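Local structure of CELL WALL surface anchor family protein (Streptococcus pneumoniae, 2WW8) at residues 623-628 with 672-677; 191-196 with 714-719; 736-741 with 792-797. The protein acts as an adhesin of the pneumococcal pilus, a surface-anchored protein involved in the recognition of host cells. All coordinates share one frame; numbering follows the deposited sequence.

Contact 1: 623-628 with 672-677; sequences LTANDG and EKVTLT
Two antiparallel strands meet here through one complete backbone ladder step, extended by a side chain where one strand ends. At the hydrogen-bonded pair, Thr624 N donates a hydrogen bond to Thr675 O (3.1 Å), and Thr675 N donates one to Thr624 O (2.9 Å), both in the carbonyl planes. The next rung joins Asn626 N to Lys673 O at 3.1 Å, nearly along the C=O axis. Asn626 then supplies its own amide oxygen in place of a backbone carbonyl: OD1 takes Lys673 N at 2.9 Å, with the donor 60° above the amide plane. A first torsion of 72° puts CG in the crowded position between N and the carbonyl carbon and turns the amide back to Lys673, while ND2 is held by Asp671 O.

On the face of Leu623, Ala625, Val674 and Leu676, methyl CD1 of Leu623 sits obliquely against Val674 CG1 (3.6 Å) and also meets Leu676 CB (3.9 Å). On the other face the two threonines lie side by side, and a water spans Thr624 OG1 and Thr675 O, giving that carbonyl a second donor.

A type I turn from Ala625 to Gly628 leads toward strand 630-632, whose Leu631 pairs with Leu623. Strand 673-682 runs between 621-625 and 203-218 in this Ig-like domain, with Leu668 and Val663 of strand 660-668 packing against Val674 and Leu676, respectively.

Contact 2: 191-196 with 714-719; sequences KRIYQV and PIPKIR
Residues 191-193 and 714-718 run in nearly the same direction, 19° apart, yet they do not pair as strands. Their nearest CA atoms, Lys191 with Pro714 and Arg192 with Pro716, are 6.0 Å apart, and side chains fill the interval. Most of the approach is made by the part of 714-719 that precedes the short strand 717-718, with two prolines in alternate positions.

Lys191 reaches across first. Its CG is anti to the backbone N (chi1 -173°) and the rest of the chain is extended, so the methylenes run past Pro714 O, with CB only 3.3 Å from that oxygen. This carbonyl is buried and has no hydrogen-bonding partner in the model. Farther out, the chain crosses Pro716 at about a right angle, CE 4.0 Å from its CD, and NZ comes beside the terminal methyl of Ile715. There the side chain ends in a covalent link to Asn695 CG, an intramolecular isopeptide bond of the kind found in Gram-positive pilus proteins; it ties strand 187-196 to the loop between strands 692-693 and 699-701. The extended lysine is thus tethered at both ends, and NZ, now an amide nitrogen, also hydrogen-bonds to Thr698 OG1.

Pro716 points into the other segment, its CG 3.8 Å from Arg192 CA. Its CB side receives Ile193, whose CG1 and CD1 slide past the ring in the reverse direction, CD1 lying 3.7 Å from Pro716 CB. The same methyl meets Ile718 CG2 at 3.6 Å, the two side chains crossing obliquely; both also touch Tyr204 of strand 203-218. Facing away from 191-196, Lys717 folds back so that NZ hydrogen-bonds to Ile715 O at 2.8 Å from above the carbonyl plane, while a salt bridge ties it to Asp693.

Contact 3: 736-741 with 792-797; sequences GDIEFI and KNLSDG
A G1 beta bulge marks the place where strand 788-794 lets go of strand 736-744: Asn793 and Leu794 both face the single residue Gly736. Two backbone bonds close the bulge. Gly736 N donates to Leu794 O at 2.9 Å, and Leu794 N donates to Gly736 O at the same length; each donor lies in the carbonyl plane on a lone pair. Asn793 N is also near Gly736 O, but at a poor angle for bonding. The extra residue is accommodated because Asn793 adopts left-handed backbone angles (phi 58°, psi 38°), which turn the chain through a corner and direct its side chain away from 736-741.

In this prealbumin-like domain the corner carries the chain from one sheet toward the other, where strand 797-805 begins. Leu794 sets CB 3.5 Å from Gly736 O, with CG close to the same oxygen. Its CD1 reaches Ile738 CG2 more loosely, at 4.3 Å, and Ile738 goes on to touch Phe821, Val828 and Val831 of the second sheet.

Before the bulge, Asp737 CB packs on Lys792 CA (3.8 Å) and CB. Both residues put CG in the crowded position between N and the carbonyl carbon, and their charged ends lead away from the facing segment. Ile738 and Phe740 continue the strand pairing through backbone bonds with Phe791 and Leu789.

Contacts 1 and 2 share one region of the molecule, their centres about 19 Å apart, and touch where Thr677 CB packs against Tyr194 OH; strand 203-218 pairs with strands from both. Contact 3 belongs to a separate prealbumin-like domain, its centre about 84 Å from that of contact 1. Contact 2 is the buried one, joining chain parts more than 500 residues apart through apolar side chains and a lysine that carries a covalent cross-link. The other two are partly buried and join strands closer in sequence by backbone bonding: contact 1 in regular antiparallel register with an asparagine and a water added, contact 3 through a bulge.

Contact 1: 623-628 with 672-677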
ATOM      1  N   LEU A 623      15.773  -2.830  -6.738  1.00 14.44           N
ATOM      2  CA  LEU A 623      15.903  -2.356  -5.363  1.00 14.34           C
ATOM      3  C   LEU A 623      15.985  -0.824  -5.433  1.00 14.12           C
ATOM      4  O   LEU A 623      16.925  -0.285  -6.045  1.00 12.41           O
ATOM      5  CB  LEU A 623      17.134  -2.972  -4.672  1.00 13.89           C
ATOM      6  CG  LEU A 623      17.089  -2.725  -3.151  1.00 15.69           C
ATOM      7  CD1 LEU A 623      15.982  -3.553  -2.482  1.00 14.91           C
ATOM      8  CD2 LEU A 623      18.438  -2.964  -2.454  1.00 12.01           C
ATOM      9  N   THR A 624      14.964  -0.154  -4.893  1.00 14.37           N
ATOM     10  CA  THR A 624      14.877   1.301  -4.939  1.00 12.92           C
ATOM     11  C   THR A 624      14.542   1.788  -3.525  1.00 15.19           C
ATOM     12  O   THR A 624      14.084   1.019  -2.677  1.00 15.28           O
ATOM     13  CB  THR A 624      13.843   1.821  -5.982  1.00 15.30           C
ATOM     14  OG1 THR A 624      12.570   1.260  -5.637  1.00 15.22           O
ATOM     15  CG2 THR A 624      14.209   1.377  -7.477  1.00 13.91           C
ATOM     16  N   ALA A 625      14.728   3.079  -3.252  1.00 12.64           N
ATOM     17  CA  ALA A 625      14.296   3.617  -1.968  1.00 11.86           C
ATOM     18  C   ALA A 625      13.720   5.000  -2.191  1.00 13.18           C
ATOM     19  O   ALA A 625      13.970   5.636  -3.234  1.00 13.98           O
ATOM     20  CB  ALA A 625      15.511   3.675  -1.033  1.00 12.42           C
ATOM     21  N   ASN A 626      12.965   5.486  -1.211  1.00 12.94           N
ATOM     22  CA  ASN A 626      12.136   6.667  -1.368  1.00 12.74           C
ATOM     23  C   ASN A 626      12.929   7.941  -1.197  1.00 13.68           C
ATOM     24  O   ASN A 626      12.340   9.004  -1.225  1.00 14.46           O
ATOM     25  CB  ASN A 626      10.916   6.595  -0.438  1.00 14.69           C
ATOM     26  CG  ASN A 626      11.295   6.800   1.037  1.00 16.31           C
ATOM     27  OD1 ASN A 626      12.442   6.552   1.454  1.00 15.57           O
ATOM     28  ND2 ASN A 626      10.348   7.302   1.816  1.00 14.10           N
ATOM     29  N   ASP A 627      14.253   7.886  -1.054  1.00 13.27           N
ATOM     30  CA  ASP A 627      15.090   9.072  -1.270  1.00 13.14           C
ATOM     31  C   ASP A 627      15.501   9.213  -2.749  1.00 13.60           C
ATOM     32  O   ASP A 627      16.262  10.125  -3.059  1.00 15.15           O
ATOM     33  CB  ASP A 627      16.371   8.982  -0.428  1.00 15.87           C
ATOM     34  CG  ASP A 627      17.280   7.843  -0.897  1.00 14.25           C
ATOM     35  OD1 ASP A 627      16.870   6.893  -1.634  1.00 15.18           O
ATOM     36  OD2 ASP A 627      18.453   7.858  -0.495  1.00 20.50           O
ATOM     37  N   GLY A 628      14.963   8.362  -3.638  1.00 12.16           N
ATOM     38  CA  GLY A 628      15.284   8.335  -5.053  1.00 12.13           C
ATOM     39  C   GLY A 628      16.548   7.540  -5.367  1.00 12.68           C
ATOM     40  O   GLY A 628      17.005   7.557  -6.509  1.00 14.78           O
ATOM     41  N   GLU A 672      11.878   6.482   5.867  1.00 15.45           N
ATOM     42  CA  GLU A 672      12.875   5.928   4.963  1.00 13.56           C
ATOM     43  C   GLU A 672      12.384   4.557   4.627  1.00 14.85           C
ATOM     44  O   GLU A 672      12.213   3.710   5.523  1.00 15.81           O
ATOM     45  CB  GLU A 672      14.276   5.879   5.625  1.00 12.68           C
ATOM     46  CG  GLU A 672      14.716   7.327   5.936  1.00 15.86           C
ATOM     47  CD  GLU A 672      16.127   7.516   6.482  1.00 22.09           C
ATOM     48  OE1 GLU A 672      16.674   6.649   7.228  1.00 18.07           O
ATOM     49  OE2 GLU A 672      16.682   8.604   6.158  1.00 22.58           O
ATOM     50  N   LYS A 673      12.220   4.301   3.332  1.00 12.54           N
ATOM     51  CA  LYS A 673      11.581   3.076   2.931  1.00 11.47           C
ATOM     52  C   LYS A 673      12.260   2.463   1.708  1.00 13.09           C
ATOM     53  O   LYS A 673      12.599   3.179   0.771  1.00 14.91           O
ATOM     54  CB  LYS A 673      10.142   3.368   2.662  1.00 10.08           C
ATOM     55  CG  LYS A 673       9.286   2.146   2.175  1.00 14.01           C
ATOM     56  CD  LYS A 673       7.860   2.754   2.037  1.00 20.56           C
ATOM     57  CE  LYS A 673       6.759   1.712   1.802  1.00 26.31           C
ATOM     58  NZ  LYS A 673       5.582   2.244   0.979  1.00 29.94           N
ATOM     59  N   VAL A 674      12.506   1.159   1.735  1.00 13.62           N
ATOM     60  CA  VAL A 674      13.160   0.468   0.596  1.00 15.07           C
ATOM     61  C   VAL A 674      12.136  -0.511   0.016  1.00 15.92           C
ATOM     62  O   VAL A 674      11.332  -1.056   0.800  1.00 15.38           O
ATOM     63  CB  VAL A 674      14.332  -0.359   1.157  1.00 15.92           C
ATOM     64  CG1 VAL A 674      14.936  -1.299   0.121  1.00 19.64           C
ATOM     65  CG2 VAL A 674      15.416   0.656   1.574  1.00 18.25           C
ATOM     66  N   THR A 675      12.195  -0.715  -1.304  1.00 14.18           N
ATOM     67  CA  THR A 675      11.321  -1.637  -2.073  1.00 15.48           C
ATOM     68  C   THR A 675      12.136  -2.618  -2.910  1.00 16.10           C
ATOM     69  O   THR A 675      13.059  -2.213  -3.643  1.00 15.18           O
ATOM     70  CB  THR A 675      10.413  -0.830  -3.022  1.00 15.10           C
ATOM     71  OG1 THR A 675       9.704   0.148  -2.252  1.00 18.05           O
ATOM     72  CG2 THR A 675       9.389  -1.713  -3.804  1.00 13.13           C
ATOM     73  N   LEU A 676      11.823  -3.906  -2.775  1.00 15.57           N
ATOM     74  CA  LEU A 676      12.455  -4.924  -3.581  1.00 15.74           C
ATOM     75  C   LEU A 676      11.365  -5.520  -4.489  1.00 16.83           C
ATOM     76  O   LEU A 676      10.267  -5.822  -4.022  1.00 15.97           O
ATOM     77  CB  LEU A 676      13.007  -6.040  -2.702  1.00 14.86           C
ATOM     78  CG  LEU A 676      13.418  -7.337  -3.416  1.00 15.34           C
ATOM     79  CD1 LEU A 676      14.694  -7.187  -4.222  1.00 15.44           C
ATOM     80  CD2 LEU A 676      13.632  -8.497  -2.425  1.00 13.61           C
ATOM     81  N   THR A 677      11.622  -5.666  -5.788  1.00 15.87           N
ATOM     82  CA  THR A 677      10.661  -6.428  -6.611  1.00 16.43           C
ATOM     83  C   THR A 677      11.386  -7.546  -7.357  1.00 15.50           C
ATOM     84  O   THR A 677      12.601  -7.424  -7.567  1.00 15.61           O
ATOM     85  CB  THR A 677       9.888  -5.589  -7.639  1.00 14.91           C
ATOM     86  OG1 THR A 677      10.806  -5.118  -8.622  1.00 17.71           O
ATOM     87  CG2 THR A 677       9.094  -4.420  -7.048  1.00 15.94           C
TER
HETATM   88  O   HOH W   1      12.079  -1.552  -6.216  1.00 17.30           O

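Contact 2: 191-196 with 714-719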
ATOM      1  N   LYS A 191       4.767  -7.418   2.123  1.00 14.70           N
ATOM      2  CA  LYS A 191       5.016  -8.397   1.076  1.00 14.67           C
ATOM      3  C   LYS A 191       3.720  -8.682   0.340  1.00 14.47           C
ATOM      4  O   LYS A 191       2.658  -8.903   0.964  1.00 15.78           O
ATOM      5  CB  LYS A 191       5.534  -9.696   1.670  1.00 14.45           C
ATOM      6  CG  LYS A 191       5.952 -10.658   0.519  1.00 14.68           C
ATOM      7  CD  LYS A 191       6.853 -11.773   1.037  1.00 16.22           C
ATOM      8  CE  LYS A 191       7.028 -12.760  -0.099  1.00 14.92           C
ATOM      9  NZ  LYS A 191       7.595 -13.999   0.471  1.00 17.55           N
ATOM     10  N   ARG A 192       3.746  -8.651  -0.991  1.00 14.19           N
ATOM     11  CA  ARG A 192       2.521  -8.949  -1.754  1.00 14.77           C
ATOM     12  C   ARG A 192       2.865  -9.361  -3.181  1.00 15.98           C
ATOM     13  O   ARG A 192       3.960  -9.111  -3.662  1.00 16.81           O
ATOM     14  CB  ARG A 192       1.580  -7.721  -1.775  1.00 14.07           C
ATOM     15  CG  ARG A 192       2.161  -6.507  -2.517  1.00 13.45           C
ATOM     16  CD  ARG A 192       1.077  -5.522  -2.871  1.00 13.56           C
ATOM     17  NE  ARG A 192       1.707  -4.339  -3.485  1.00 18.11           N
ATOM     18  CZ  ARG A 192       1.084  -3.450  -4.247  1.00 18.96           C
ATOM     19  NH1 ARG A 192      -0.219  -3.598  -4.443  1.00 18.90           N
ATOM     20  NH2 ARG A 192       1.732  -2.415  -4.800  1.00 16.31           N
ATOM     21  N   ILE A 193       1.912  -9.972  -3.862  1.00 16.47           N
ATOM     22  CA  ILE A 193       1.958 -10.050  -5.318  1.00 15.54           C
ATOM     23  C   ILE A 193       1.449  -8.656  -5.712  1.00 15.93           C
ATOM     24  O   ILE A 193       0.367  -8.249  -5.270  1.00 15.66           O
ATOM     25  CB  ILE A 193       1.047 -11.206  -5.850  1.00 15.71           C
ATOM     26  CG1 ILE A 193       1.619 -12.589  -5.485  1.00 15.59           C
ATOM     27  CG2 ILE A 193       0.899 -11.122  -7.393  1.00 18.67           C
ATOM     28  CD1 ILE A 193       0.552 -13.669  -5.450  1.00 15.94           C
ATOM     29  N   TYR A 194       2.230  -7.891  -6.486  1.00 16.19           N
ATOM     30  CA  TYR A 194       1.751  -6.561  -6.913  1.00 16.78           C
ATOM     31  C   TYR A 194       1.316  -6.500  -8.381  1.00 17.67           C
ATOM     32  O   TYR A 194       0.753  -5.502  -8.858  1.00 18.38           O
ATOM     33  CB  TYR A 194       2.787  -5.468  -6.658  1.00 16.55           C
ATOM     34  CG  TYR A 194       3.961  -5.504  -7.626  1.00 14.34           C
ATOM     35  CD1 TYR A 194       4.956  -6.463  -7.523  1.00 15.30           C
ATOM     36  CD2 TYR A 194       4.049  -4.556  -8.640  1.00 16.46           C
ATOM     37  CE1 TYR A 194       6.026  -6.478  -8.401  1.00 14.16           C
ATOM     38  CE2 TYR A 194       5.075  -4.544  -9.537  1.00 17.72           C
ATOM     39  CZ  TYR A 194       6.061  -5.496  -9.402  1.00 21.12           C
ATOM     40  OH  TYR A 194       7.088  -5.454 -10.295  1.00 16.16           O
ATOM     41  N   GLN A 195       1.608  -7.561  -9.109  1.00 19.08           N
ATOM     42  CA  GLN A 195       1.107  -7.700 -10.464  1.00 21.87           C
ATOM     43  C   GLN A 195       1.140  -9.145 -10.926  1.00 21.53           C
ATOM     44  O   GLN A 195       1.968  -9.939 -10.480  1.00 20.99           O
ATOM     45  CB  GLN A 195       1.855  -6.801 -11.465  1.00 24.15           C
ATOM     46  CG  GLN A 195       3.344  -7.110 -11.649  1.00 26.19           C
ATOM     47  CD  GLN A 195       4.014  -6.157 -12.665  1.00 30.03           C
ATOM     48  OE1 GLN A 195       3.487  -5.093 -12.978  1.00 31.79           O
ATOM     49  NE2 GLN A 195       5.163  -6.552 -13.183  1.00 30.32           N
ATOM     50  N   VAL A 196       0.220  -9.433 -11.843  1.00 20.96           N
ATOM     51  CA  VAL A 196       0.138 -10.690 -12.556  1.00 21.00           C
ATOM     52  C   VAL A 196       0.848 -10.415 -13.896  1.00 21.65           C
ATOM     53  O   VAL A 196       0.374  -9.581 -14.685  1.00 20.36           O
ATOM     54  CB  VAL A 196      -1.377 -11.050 -12.698  1.00 22.22           C
ATOM     55  CG1 VAL A 196      -1.649 -12.369 -13.432  1.00 19.67           C
ATOM     56  CG2 VAL A 196      -2.010 -11.024 -11.296  1.00 18.41           C
ATOM     57  N   PRO A 714       4.288 -11.057   5.861  1.00 18.32           N
ATOM     58  CA  PRO A 714       3.148 -11.925   5.526  1.00 17.53           C
ATOM     59  C   PRO A 714       3.347 -12.600   4.144  1.00 19.60           C
ATOM     60  O   PRO A 714       4.208 -12.127   3.406  1.00 19.11           O
ATOM     61  CB  PRO A 714       1.984 -10.936   5.489  1.00 18.60           C
ATOM     62  CG  PRO A 714       2.611  -9.642   5.051  1.00 16.96           C
ATOM     63  CD  PRO A 714       3.997  -9.624   5.652  1.00 18.54           C
ATOM     64  N   ILE A 715       2.637 -13.687   3.799  1.00 17.24           N
ATOM     65  CA  ILE A 715       2.992 -14.521   2.627  1.00 19.05           C
ATOM     66  C   ILE A 715       1.826 -14.780   1.621  1.00 17.83           C
ATOM     67  O   ILE A 715       0.819 -15.368   2.006  1.00 18.89           O
ATOM     68  CB  ILE A 715       3.505 -15.934   3.069  1.00 19.70           C
ATOM     69  CG1 ILE A 715       4.487 -15.855   4.239  1.00 19.29           C
ATOM     70  CG2 ILE A 715       4.201 -16.620   1.913  1.00 17.55           C
ATOM     71  CD1 ILE A 715       5.793 -15.332   3.762  1.00 17.30           C
ATOM     72  N   PRO A 716       1.975 -14.392   0.337  1.00 18.04           N
ATOM     73  CA  PRO A 716       1.019 -14.672  -0.732  1.00 14.80           C
ATOM     74  C   PRO A 716       1.046 -16.140  -1.165  1.00 14.30           C
ATOM     75  O   PRO A 716       1.985 -16.880  -0.831  1.00 12.97           O
ATOM     76  CB  PRO A 716       1.567 -13.847  -1.907  1.00 15.83           C
ATOM     77  CG  PRO A 716       2.393 -12.733  -1.227  1.00 17.68           C
ATOM     78  CD  PRO A 716       3.094 -13.551  -0.167  1.00 17.20           C
ATOM     79  N   LYS A 717       0.015 -16.526  -1.924  1.00 14.91           N
ATOM     80  CA  LYS A 717      -0.122 -17.913  -2.381  1.00 15.78           C
ATOM     81  C   LYS A 717      -0.531 -17.903  -3.842  1.00 15.27           C
ATOM     82  O   LYS A 717      -1.250 -16.984  -4.249  1.00 16.04           O
ATOM     83  CB  LYS A 717      -1.228 -18.655  -1.621  1.00 16.21           C
ATOM     84  CG  LYS A 717      -0.857 -18.934  -0.173  1.00 17.01           C
ATOM     85  CD  LYS A 717      -1.433 -17.908   0.765  1.00 21.84           C
ATOM     86  CE  LYS A 717      -1.296 -18.414   2.207  1.00 25.04           C
ATOM     87  NZ  LYS A 717      -0.006 -17.889   2.829  1.00 23.73           N
ATOM     88  N   ILE A 718      -0.119 -18.918  -4.606  1.00 13.69           N
ATOM     89  CA  ILE A 718      -0.551 -19.013  -5.996  1.00 13.67           C
ATOM     90  C   ILE A 718      -0.873 -20.473  -6.274  1.00 15.27           C
ATOM     91  O   ILE A 718      -0.334 -21.382  -5.597  1.00 14.17           O
ATOM     92  CB  ILE A 718       0.515 -18.485  -6.993  1.00 14.92           C
ATOM     93  CG1 ILE A 718       1.816 -19.293  -6.863  1.00 14.42           C
ATOM     94  CG2 ILE A 718       0.732 -16.962  -6.771  1.00 11.92           C
ATOM     95  CD1 ILE A 718       2.858 -18.980  -7.914  1.00 13.19           C
ATOM     96  N   ARG A 719      -1.772 -20.686  -7.243  1.00 15.44           N
ATOM     97  CA  ARG A 719      -2.081 -22.045  -7.680  1.00 15.31           C
ATOM     98  C   ARG A 719      -2.390 -22.089  -9.167  1.00 15.92           C
ATOM     99  O   ARG A 719      -2.477 -21.044  -9.823  1.00 15.09           O
ATOM    100  CB  ARG A 719      -3.308 -22.583  -6.939  1.00 15.44           C
ATOM    101  CG  ARG A 719      -4.539 -21.731  -7.233  1.00 16.32           C
ATOM    102  CD  ARG A 719      -5.777 -22.448  -6.791  1.00 16.37           C
ATOM    103  NE  ARG A 719      -6.987 -21.652  -6.932  1.00 16.69           N
ATOM    104  CZ  ARG A 719      -8.192 -22.154  -6.712  1.00 17.31           C
ATOM    105  NH1 ARG A 719      -8.283 -23.426  -6.354  1.00 15.31           N
ATOM    106  NH2 ARG A 719      -9.271 -21.400  -6.855  1.00 19.35           N
TER

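Contact 3: 736-741 with 792-797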
ATOM      1  N   GLY A 736     -20.357 -55.582 -43.513  1.00 23.48           N
ATOM      2  CA  GLY A 736     -20.778 -56.969 -43.393  1.00 23.69           C
ATOM      3  C   GLY A 736     -19.937 -57.987 -44.143  1.00 24.67           C
ATOM      4  O   GLY A 736     -19.302 -57.690 -45.169  1.00 23.63           O
ATOM      5  N   ASP A 737     -19.981 -59.203 -43.599  1.00 24.80           N
ATOM      6  CA  ASP A 737     -19.455 -60.398 -44.243  1.00 25.61           C
ATOM      7  C   ASP A 737     -20.267 -61.666 -43.914  1.00 25.10           C
ATOM      8  O   ASP A 737     -20.866 -61.787 -42.838  1.00 24.36           O
ATOM      9  CB  ASP A 737     -17.980 -60.570 -43.894  1.00 27.07           C
ATOM     10  CG  ASP A 737     -17.769 -60.964 -42.447  1.00 31.86           C
ATOM     11  OD1 ASP A 737     -18.119 -60.194 -41.520  1.00 35.07           O
ATOM     12  OD2 ASP A 737     -17.248 -62.080 -42.247  1.00 38.15           O
ATOM     13  N   ILE A 738     -20.285 -62.609 -44.858  1.00 22.94           N
ATOM     14  CA  ILE A 738     -21.098 -63.817 -44.773  1.00 21.84           C
ATOM     15  C   ILE A 738     -20.520 -64.808 -45.794  1.00 20.86           C
ATOM     16  O   ILE A 738     -20.091 -64.427 -46.891  1.00 20.63           O
ATOM     17  CB  ILE A 738     -22.622 -63.531 -44.966  1.00 21.38           C
ATOM     18  CG1 ILE A 738     -23.430 -64.817 -44.757  1.00 21.40           C
ATOM     19  CG2 ILE A 738     -22.930 -62.886 -46.341  1.00 22.40           C
ATOM     20  CD1 ILE A 738     -24.896 -64.588 -44.353  1.00 20.48           C
ATOM     21  N   GLU A 739     -20.451 -66.073 -45.405  1.00 18.80           N
ATOM     22  CA  GLU A 739     -19.875 -67.101 -46.258  1.00 17.52           C
ATOM     23  C   GLU A 739     -20.824 -68.307 -46.288  1.00 17.02           C
ATOM     24  O   GLU A 739     -21.362 -68.682 -45.237  1.00 16.58           O
ATOM     25  CB  GLU A 739     -18.534 -67.535 -45.696  1.00 17.03           C
ATOM     26  CG  GLU A 739     -17.882 -68.601 -46.538  1.00 18.69           C
ATOM     27  CD  GLU A 739     -16.527 -68.928 -45.985  1.00 25.21           C
ATOM     28  OE1 GLU A 739     -16.444 -69.772 -45.061  1.00 27.17           O
ATOM     29  OE2 GLU A 739     -15.566 -68.284 -46.468  1.00 22.06           O
ATOM     30  N   PHE A 740     -21.002 -68.896 -47.470  1.00 16.35           N
ATOM     31  CA  PHE A 740     -21.885 -70.048 -47.689  1.00 15.63           C
ATOM     32  C   PHE A 740     -20.988 -71.150 -48.271  1.00 16.35           C
ATOM     33  O   PHE A 740     -19.989 -70.874 -48.967  1.00 15.75           O
ATOM     34  CB  PHE A 740     -22.980 -69.733 -48.714  1.00 15.93           C
ATOM     35  CG  PHE A 740     -23.909 -68.591 -48.347  1.00 16.20           C
ATOM     36  CD1 PHE A 740     -23.613 -67.270 -48.668  1.00 15.86           C
ATOM     37  CD2 PHE A 740     -25.120 -68.844 -47.732  1.00 14.78           C
ATOM     38  CE1 PHE A 740     -24.489 -66.220 -48.340  1.00 15.89           C
ATOM     39  CE2 PHE A 740     -26.000 -67.795 -47.409  1.00 14.49           C
ATOM     40  CZ  PHE A 740     -25.695 -66.477 -47.725  1.00 15.95           C
ATOM     41  N   ILE A 741     -21.322 -72.401 -47.956  1.00 15.27           N
ATOM     42  CA  ILE A 741     -20.628 -73.534 -48.534  1.00 14.19           C
ATOM     43  C   ILE A 741     -21.647 -74.263 -49.406  1.00 15.08           C
ATOM     44  O   ILE A 741     -22.706 -74.719 -48.915  1.00 13.10           O
ATOM     45  CB  ILE A 741     -20.042 -74.470 -47.485  1.00 14.97           C
ATOM     46  CG1 ILE A 741     -19.056 -73.718 -46.588  1.00 17.22           C
ATOM     47  CG2 ILE A 741     -19.316 -75.649 -48.181  1.00 12.78           C
ATOM     48  CD1 ILE A 741     -19.421 -73.712 -45.148  1.00 22.31           C
ATOM     49  N   LYS A 792     -17.537 -60.223 -48.403  1.00 20.97           N
ATOM     50  CA  LYS A 792     -17.047 -59.337 -47.338  1.00 21.53           C
ATOM     51  C   LYS A 792     -17.115 -57.895 -47.852  1.00 21.02           C
ATOM     52  O   LYS A 792     -17.391 -57.690 -49.039  1.00 20.33           O
ATOM     53  CB  LYS A 792     -15.640 -59.760 -46.884  1.00 21.38           C
ATOM     54  CG  LYS A 792     -14.541 -59.357 -47.851  1.00 23.66           C
ATOM     55  CD  LYS A 792     -13.368 -60.342 -47.826  1.00 28.28           C
ATOM     56  CE  LYS A 792     -12.212 -59.791 -48.670  1.00 30.17           C
ATOM     57  NZ  LYS A 792     -11.169 -59.169 -47.768  1.00 32.48           N
ATOM     58  N   ASN A 793     -16.891 -56.920 -46.969  1.00 20.72           N
ATOM     59  CA  ASN A 793     -16.969 -55.491 -47.316  1.00 20.23           C
ATOM     60  C   ASN A 793     -18.336 -55.075 -47.868  1.00 18.87           C
ATOM     61  O   ASN A 793     -18.433 -54.274 -48.799  1.00 16.02           O
ATOM     62  CB  ASN A 793     -15.855 -55.063 -48.285  1.00 20.87           C
ATOM     63  CG  ASN A 793     -14.480 -55.557 -47.864  1.00 23.56           C
ATOM     64  OD1 ASN A 793     -14.072 -55.437 -46.704  1.00 20.50           O
ATOM     65  ND2 ASN A 793     -13.755 -56.128 -48.822  1.00 27.06           N
ATOM     66  N   LEU A 794     -19.390 -55.649 -47.287  1.00 18.46           N
ATOM     67  CA  LEU A 794     -20.749 -55.417 -47.759  1.00 18.56           C
ATOM     68  C   LEU A 794     -21.421 -54.241 -47.048  1.00 18.43           C
ATOM     69  O   LEU A 794     -21.468 -54.220 -45.822  1.00 18.03           O
ATOM     70  CB  LEU A 794     -21.591 -56.680 -47.576  1.00 17.93           C
ATOM     71  CG  LEU A 794     -21.261 -57.987 -48.305  1.00 17.52           C
ATOM     72  CD1 LEU A 794     -22.354 -58.968 -47.908  1.00 13.73           C
ATOM     73  CD2 LEU A 794     -21.182 -57.843 -49.839  1.00 15.40           C
ATOM     74  N   SER A 795     -21.946 -53.297 -47.829  1.00 18.90           N
ATOM     75  CA  SER A 795     -22.715 -52.149 -47.327  1.00 20.38           C
ATOM     76  C   SER A 795     -24.056 -52.567 -46.733  1.00 20.70           C
ATOM     77  O   SER A 795     -24.578 -53.658 -47.023  1.00 19.61           O
ATOM     78  CB  SER A 795     -23.034 -51.174 -48.461  1.00 20.06           C
ATOM     79  OG  SER A 795     -21.973 -51.160 -49.400  1.00 23.52           O
ATOM     80  N   ASP A 796     -24.636 -51.667 -45.938  1.00 20.26           N
ATOM     81  CA  ASP A 796     -25.969 -51.917 -45.395  1.00 20.52           C
ATOM     82  C   ASP A 796     -27.055 -52.058 -46.463  1.00 20.73           C
ATOM     83  O   ASP A 796     -26.963 -51.434 -47.526  1.00 19.95           O
ATOM     84  CB  ASP A 796     -26.327 -50.853 -44.361  1.00 20.36           C
ATOM     85  CG  ASP A 796     -25.679 -51.123 -43.013  1.00 20.53           C
ATOM     86  OD1 ASP A 796     -24.656 -51.854 -42.957  1.00 17.82           O
ATOM     87  OD2 ASP A 796     -26.222 -50.597 -42.013  1.00 22.16           O
ATOM     88  N   GLY A 797     -28.057 -52.895 -46.188  1.00 20.73           N
ATOM     89  CA  GLY A 797     -29.219 -53.024 -47.069  1.00 20.57           C
ATOM     90  C   GLY A 797     -29.630 -54.470 -47.283  1.00 21.05           C
ATOM     91  O   GLY A 797     -29.162 -55.360 -46.568  1.00 20.40           O
TER